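Side-chain contacts in hypothetical glycoside hydrolase (Parabacteroides distasonis, PDB 3TAW), which is of unknown function but probably belongs to the glycoside hydrolases and their relatives built as five-bladed beta-propellers: residues G169-E174 against W219-D224; A193-K198 against N291-L296. All blocks are in the same frame, centred on the assembly; numbering follows the deposited sequence.

Contact 1: residues G169-E174 against W219-D224. With EDO (1,2-ethanediol), chain K; EDO (1,2-ethanediol), chain L.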
loop_
_atom_site.group_PDB
_atom_site.type_symbol
_atom_site.label_atom_id
_atom_site.label_comp_id
_atom_site.label_asym_id
_atom_site.label_seq_id
_atom_site.Cartn_x
_atom_site.Cartn_y
_atom_site.Cartn_z
ATOM N N GLY A 169 24.005 3.381 -6.307
ATOM C CA GLY A 169 22.888 4.067 -6.947
ATOM C C GLY A 169 22.309 3.379 -8.168
ATOM O O GLY A 169 21.609 4.003 -8.956
ATOM N N LYS A 170 22.582 2.087 -8.315
ATOM C CA LYS A 170 22.165 1.346 -9.504
ATOM C C LYS A 170 20.687 1.528 -9.862
ATOM O O LYS A 170 20.351 1.682 -11.032
ATOM C CB LYS A 170 22.468 -0.148 -9.339
ATOM C CG LYS A 170 22.146 -0.978 -10.581
ATOM C CD LYS A 170 22.787 -2.368 -10.519
ATOM C CE LYS A 170 22.521 -3.182 -11.804
ATOM N NZ LYS A 170 23.332 -4.449 -11.802
ATOM N N PHE A 171 19.818 1.523 -8.858
ATOM C CA PHE A 171 18.376 1.573 -9.089
ATOM C C PHE A 171 17.741 2.919 -8.790
ATOM O O PHE A 171 16.518 3.020 -8.795
ATOM C CB PHE A 171 17.700 0.480 -8.266
ATOM C CG PHE A 171 18.174 -0.887 -8.627
ATOM C CD1 PHE A 171 17.711 -1.503 -9.787
ATOM C CD2 PHE A 171 19.111 -1.546 -7.845
ATOM C CE1 PHE A 171 18.156 -2.768 -10.155
ATOM C CE2 PHE A 171 19.564 -2.806 -8.195
ATOM C CZ PHE A 171 19.089 -3.419 -9.371
ATOM N N LYS A 172 18.561 3.951 -8.557
ATOM C CA LYS A 172 18.041 5.254 -8.107
ATOM C C LYS A 172 17.114 5.942 -9.125
ATOM O O LYS A 172 16.287 6.773 -8.746
ATOM C CB LYS A 172 19.191 6.192 -7.701
ATOM C CG LYS A 172 19.902 6.858 -8.849
ATOM C CD LYS A 172 21.152 7.615 -8.376
ATOM C CE LYS A 172 21.775 8.398 -9.509
ATOM N NZ LYS A 172 20.848 9.469 -10.006
ATOM N N ASP A 173 17.221 5.569 -10.394
ATOM C CA ASP A 173 16.401 6.154 -11.449
ATOM C C ASP A 173 15.465 5.126 -12.103
ATOM O O ASP A 173 14.883 5.376 -13.143
ATOM C CB ASP A 173 17.317 6.823 -12.492
ATOM C CG ASP A 173 18.106 7.989 -11.905
ATOM O OD1 ASP A 173 17.506 8.828 -11.208
ATOM O OD2 ASP A 173 19.327 8.091 -12.159
ATOM N N GLU A 174 15.305 3.978 -11.456
ATOM C CA GLU A 174 14.365 2.970 -11.907
ATOM C C GLU A 174 13.002 3.289 -11.356
ATOM O O GLU A 174 12.896 3.902 -10.278
ATOM C CB GLU A 174 14.816 1.590 -11.428
ATOM C CG GLU A 174 16.034 1.092 -12.197
ATOM C CD GLU A 174 15.714 0.856 -13.657
ATOM O OE1 GLU A 174 14.851 -0.004 -13.928
ATOM O OE2 GLU A 174 16.296 1.543 -14.522
ATOM N N TRP A 219 17.604 0.970 1.691
ATOM C CA TRP A 219 17.209 -0.398 1.392
ATOM C C TRP A 219 18.036 -0.951 0.249
ATOM O O TRP A 219 18.329 -0.227 -0.695
ATOM C CB TRP A 219 15.718 -0.445 1.036
ATOM C CG TRP A 219 14.864 -0.125 2.214
ATOM C CD1 TRP A 219 14.523 1.115 2.674
ATOM C CD2 TRP A 219 14.244 -1.066 3.111
ATOM N NE1 TRP A 219 13.747 1.007 3.809
ATOM C CE2 TRP A 219 13.555 -0.316 4.091
ATOM C CE3 TRP A 219 14.193 -2.462 3.169
ATOM C CZ2 TRP A 219 12.833 -0.919 5.125
ATOM C CZ3 TRP A 219 13.481 -3.057 4.213
ATOM C CH2 TRP A 219 12.821 -2.284 5.163
ATOM N N ASP A 220 18.386 -2.238 0.351
ATOM C CA ASP A 220 19.139 -2.962 -0.673
ATOM C C ASP A 220 18.236 -4.003 -1.329
ATOM O O ASP A 220 17.868 -5.012 -0.704
ATOM C CB ASP A 220 20.341 -3.675 -0.056
ATOM C CG ASP A 220 21.346 -2.714 0.560
ATOM O OD1 ASP A 220 21.650 -1.661 -0.054
ATOM O OD2 ASP A 220 21.869 -3.061 1.644
ATOM N N PRO A 221 17.876 -3.778 -2.594
ATOM C CA PRO A 221 17.069 -4.760 -3.329
ATOM C C PRO A 221 17.798 -6.079 -3.468
ATOM O O PRO A 221 19.020 -6.089 -3.674
ATOM C CB PRO A 221 16.880 -4.104 -4.690
ATOM C CG PRO A 221 16.954 -2.663 -4.394
ATOM C CD PRO A 221 18.077 -2.559 -3.387
ATOM N N LEU A 222 17.067 -7.175 -3.331
ATOM C CA LEU A 222 17.651 -8.488 -3.529
ATOM C C LEU A 222 17.924 -8.690 -5.017
ATOM O O LEU A 222 17.086 -8.362 -5.860
ATOM C CB LEU A 222 16.706 -9.559 -3.020
ATOM C CG LEU A 222 16.833 -9.939 -1.547
ATOM C CD1 LEU A 222 16.998 -8.772 -0.634
ATOM C CD2 LEU A 222 15.713 -10.870 -1.124
ATOM N N LEU A 223 19.089 -9.250 -5.327
ATOM C CA LEU A 223 19.529 -9.416 -6.713
ATOM C C LEU A 223 19.774 -10.872 -7.066
ATOM O O LEU A 223 19.997 -11.711 -6.193
ATOM C CB LEU A 223 20.828 -8.629 -6.965
ATOM C CG LEU A 223 20.848 -7.142 -6.619
ATOM C CD1 LEU A 223 22.252 -6.537 -6.913
ATOM C CD2 LEU A 223 19.741 -6.390 -7.386
ATOM N N ASP A 224 19.718 -11.151 -8.362
ATOM C CA ASP A 224 20.090 -12.463 -8.888
ATOM C C ASP A 224 21.588 -12.460 -9.209
ATOM O O ASP A 224 22.298 -11.499 -8.907
ATOM C CB ASP A 224 19.220 -12.837 -10.109
ATOM C CG ASP A 224 19.485 -11.979 -11.346
ATOM O OD1 ASP A 224 20.531 -11.299 -11.449
ATOM O OD2 ASP A 224 18.617 -11.988 -12.251
HETATM C C1 EDO K . 14.446 3.885 -6.984
HETATM O O1 EDO K . 13.290 4.243 -7.715
HETATM C C2 EDO K . 14.599 4.576 -5.621
HETATM O O2 EDO K . 13.868 4.013 -4.531
HETATM C C1 EDO L . 16.875 11.296 -7.607
HETATM O O1 EDO L . 16.601 10.698 -6.331
HETATM C C2 EDO L . 17.964 10.528 -8.344
HETATM O O2 EDO L . 19.208 10.573 -7.645
#
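Pro221 is the first residue along 219-224 to meet Phe171, which supplies most of the opposing surface. The pyrrolidine ring leans its CG toward the aromatic CD2, and the 4.2 Å between Pro221 CG and Phe171 CD2 makes this a loose apolar touch. Leu223 comes closer. Its CD2 methyl reaches the far end of the phenyl ring, lying 3.6 Å from Phe171 CZ and 3.7 Å from Phe171 CE2, at an angle that is neither face-on nor edge-on. The two side chains lie alongside, pointing contrary ways. CG of Leu223 stands opposite its own carbonyl carbon (chi1 -54°), and with CD1 extended (chi2 179°) the other branch, CD2, turns to the ring.

On the other side of the contact the ring owes its position to the backbone. Phe171 is third in the type I turn Gly169-Lys172 and first in the next, Phe171-Glu174, and this compact double turn presents the ring to 219-224. Lys170 lends its aliphatic chain to the same hydrophobic patch, its CG sitting over the centre of one ring face, 3.9 Å above the plane. Farther along, Lys172 NZ forms a salt bridge of 3.0 Å with Asp173 OD2, on the syn side but 27° out of the carboxylate plane; Arg144 holds the other oxygen, Asp173 OD1. These charges lie at the turns, while what crosses to 219-224 is apolar and buried.

Leu229 also packs on both Phe171 and Pro221. Helix 166-169 runs directly into the turns, and its Ala166 and Tyr167 touch Pro221 and Leu223, whereas the short strand 220-221 pairs antiparallel with strand 209-213, so the contact joins this helix and the loop after it to the margin of a sheet.

Contact 2: residues A193-K198 against N291-L296. With EDO (1,2-ethanediol), chain Q; EDO (1,2-ethanediol), chain S.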
loop_
_atom_site.group_PDB
_atom_site.type_symbol
_atom_site.label_atom_id
_atom_site.label_comp_id
_atom_site.label_asym_id
_atom_site.label_seq_id
_atom_site.Cartn_x
_atom_site.Cartn_y
_atom_site.Cartn_z
ATOM N N ALA A 193 9.149 -6.072 12.170
ATOM C CA ALA A 193 9.859 -7.249 12.650
ATOM C C ALA A 193 11.035 -7.539 11.759
ATOM O O ALA A 193 10.864 -7.660 10.530
ATOM C CB ALA A 193 8.920 -8.446 12.635
ATOM N N LYS A 194 12.204 -7.710 12.360
ATOM C CA LYS A 194 13.381 -8.165 11.606
ATOM C C LYS A 194 13.240 -9.624 11.225
ATOM O O LYS A 194 12.607 -10.407 11.939
ATOM C CB LYS A 194 14.662 -7.991 12.438
ATOM C CG LYS A 194 15.032 -6.542 12.653
ATOM C CD LYS A 194 16.242 -6.408 13.573
ATOM C CE LYS A 194 16.755 -4.975 13.631
ATOM N NZ LYS A 194 17.975 -4.932 14.497
ATOM N N VAL A 195 13.847 -9.975 10.089
ATOM C CA VAL A 195 13.946 -11.340 9.629
ATOM C C VAL A 195 15.430 -11.613 9.448
ATOM O O VAL A 195 16.123 -10.889 8.705
ATOM C CB VAL A 195 13.176 -11.562 8.305
ATOM C CG1 VAL A 195 13.293 -13.052 7.873
ATOM C CG2 VAL A 195 11.702 -11.108 8.452
ATOM N N ASN A 196 15.928 -12.618 10.169
ATOM C CA ASN A 196 17.360 -12.916 10.167
ATOM C C ASN A 196 18.232 -11.685 10.444
ATOM O O ASN A 196 19.247 -11.469 9.802
ATOM C CB ASN A 196 17.740 -13.592 8.846
ATOM C CG ASN A 196 17.059 -14.936 8.681
ATOM O OD1 ASN A 196 16.946 -15.719 9.654
ATOM N ND2 ASN A 196 16.605 -15.225 7.467
ATOM N N GLY A 197 17.791 -10.867 11.396
ATOM C CA GLY A 197 18.551 -9.709 11.860
ATOM C C GLY A 197 18.466 -8.442 11.017
ATOM O O GLY A 197 19.147 -7.474 11.320
ATOM N N LYS A 198 17.693 -8.461 9.934
ATOM C CA LYS A 198 17.544 -7.314 9.044
ATOM C C LYS A 198 16.078 -6.946 8.902
ATOM O O LYS A 198 15.214 -7.805 8.965
ATOM C CB LYS A 198 18.092 -7.613 7.640
ATOM C CG LYS A 198 19.618 -7.841 7.620
ATOM C CD LYS A 198 20.256 -7.232 6.374
ATOM C CE LYS A 198 21.790 -7.172 6.476
ATOM N NZ LYS A 198 22.334 -5.854 5.954
ATOM N N ASN A 291 12.178 -18.428 7.782
ATOM C CA ASN A 291 13.639 -18.494 7.846
ATOM C C ASN A 291 14.311 -18.091 6.533
ATOM O O ASN A 291 15.383 -17.491 6.539
ATOM C CB ASN A 291 14.051 -19.902 8.270
ATOM C CG ASN A 291 13.603 -20.222 9.690
ATOM O OD1 ASN A 291 12.860 -21.193 9.938
ATOM N ND2 ASN A 291 13.997 -19.376 10.616
ATOM N N ASN A 292 13.686 -18.468 5.416
ATOM C CA ASN A 292 14.050 -18.001 4.077
ATOM C C ASN A 292 12.879 -17.198 3.488
ATOM O O ASN A 292 11.994 -17.773 2.835
ATOM C CB ASN A 292 14.381 -19.187 3.172
ATOM C CG ASN A 292 14.780 -18.752 1.762
ATOM O OD1 ASN A 292 14.711 -17.568 1.432
ATOM N ND2 ASN A 292 15.202 -19.726 0.914
ATOM N N PRO A 293 12.868 -15.866 3.698
ATOM C CA PRO A 293 11.724 -15.077 3.312
ATOM C C PRO A 293 11.561 -14.881 1.800
ATOM O O PRO A 293 10.617 -14.234 1.389
ATOM C CB PRO A 293 11.973 -13.730 4.017
ATOM C CG PRO A 293 13.476 -13.667 4.120
ATOM C CD PRO A 293 13.899 -15.053 4.384
ATOM N N THR A 294 12.464 -15.431 0.988
ATOM C CA THR A 294 12.272 -15.448 -0.462
ATOM C C THR A 294 11.640 -16.773 -0.944
ATOM O O THR A 294 11.329 -16.924 -2.132
ATOM C CB THR A 294 13.601 -15.228 -1.227
ATOM O OG1 THR A 294 14.515 -16.305 -1.005
ATOM C CG2 THR A 294 14.235 -13.879 -0.847
ATOM N N LYS A 295 11.521 -17.741 -0.035
ATOM C CA LYS A 295 10.944 -19.035 -0.367
ATOM C C LYS A 295 9.413 -18.972 -0.314
ATOM O O LYS A 295 8.820 -18.804 0.750
ATOM C CB LYS A 295 11.461 -20.117 0.563
ATOM C CG LYS A 295 10.929 -21.529 0.241
ATOM C CD LYS A 295 11.301 -22.530 1.339
ATOM C CE LYS A 295 10.782 -23.935 1.038
ATOM N NZ LYS A 295 11.165 -24.939 2.089
ATOM N N LEU A 296 8.779 -19.081 -1.478
ATOM C CA LEU A 296 7.326 -19.017 -1.572
ATOM C C LEU A 296 6.764 -20.389 -1.234
ATOM O O LEU A 296 7.127 -21.400 -1.875
ATOM C CB LEU A 296 6.915 -18.611 -2.976
ATOM C CG LEU A 296 5.427 -18.474 -3.256
ATOM C CD1 LEU A 296 4.854 -17.225 -2.567
ATOM C CD2 LEU A 296 5.191 -18.383 -4.776
HETATM C C1 EDO Q . 17.528 -10.960 5.648
HETATM O O1 EDO Q . 18.587 -11.248 4.719
HETATM C C2 EDO Q . 16.412 -11.993 5.507
HETATM O O2 EDO Q . 16.905 -13.342 5.399
HETATM C C1 EDO S . 14.014 -15.464 11.229
HETATM O O1 EDO S . 14.320 -14.198 11.840
HETATM C C2 EDO S . 12.635 -15.937 11.667
HETATM O O2 EDO S . 11.647 -15.001 11.214
#
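Asn196 ND2 spends its two N-H groups on separate partners. One goes across the contact to Asn291 O, 2.7 Å away and nearly straight at 164°; the acceptor lies in the amide plane of Asn196, although the donor stands 31° off the plane of the Asn291 carbonyl. The second goes to O2 of a 1,2-ethanediol, 2.8 Å from Asn196 ND2, in a bond that is straighter still. Asn196 occupies the second place of a type I' turn, Val195-Lys198, where positive phi is expected, and the turn projects its amide toward 291-296.

Beneath this polar link the contact is apolar. Val195 CG1, trans to the amide nitrogen (chi1 -179°), lies 3.8 Å from Pro293 CG. Pro293 is second in the type I turn Asn292-Lys295, at whose start Asn292 OD1 accepts from both Thr294 N and Thr294 OG1, the first bond making an Asx turn.

The chemistry implies a mixed joint between two hairpin-like loops: a directional side-chain-to-backbone bond on the exposed flank, backed by a buried valine-proline contact. With an acceptor for each N-H of ND2, the rotation of the amide should be fixed; a second diol accepts from Asn196 N.

Overall arrangement
The segments of the two contacts alternate along the chain, in the order 169-174, 193-198, 219-224, 291-296, so neither contact closes within the other. Their centres are about 19 Å apart, yet they touch: Leu222 CD2, from contact 1, packs 3.4 Å from Thr294 CG2, from contact 2. Strands 199-203 and 209-213 run between them, one following the turn of contact 2, the other pairing with strand 220-221 of contact 1. These strands and those flanking both loops of contact 2 belong to one mixed sheet. Each centre lies about 20 Å from that of the chain, so both are peripheral, and the residues at the magnesium ion, Asn355 and Phe356, belong to neither.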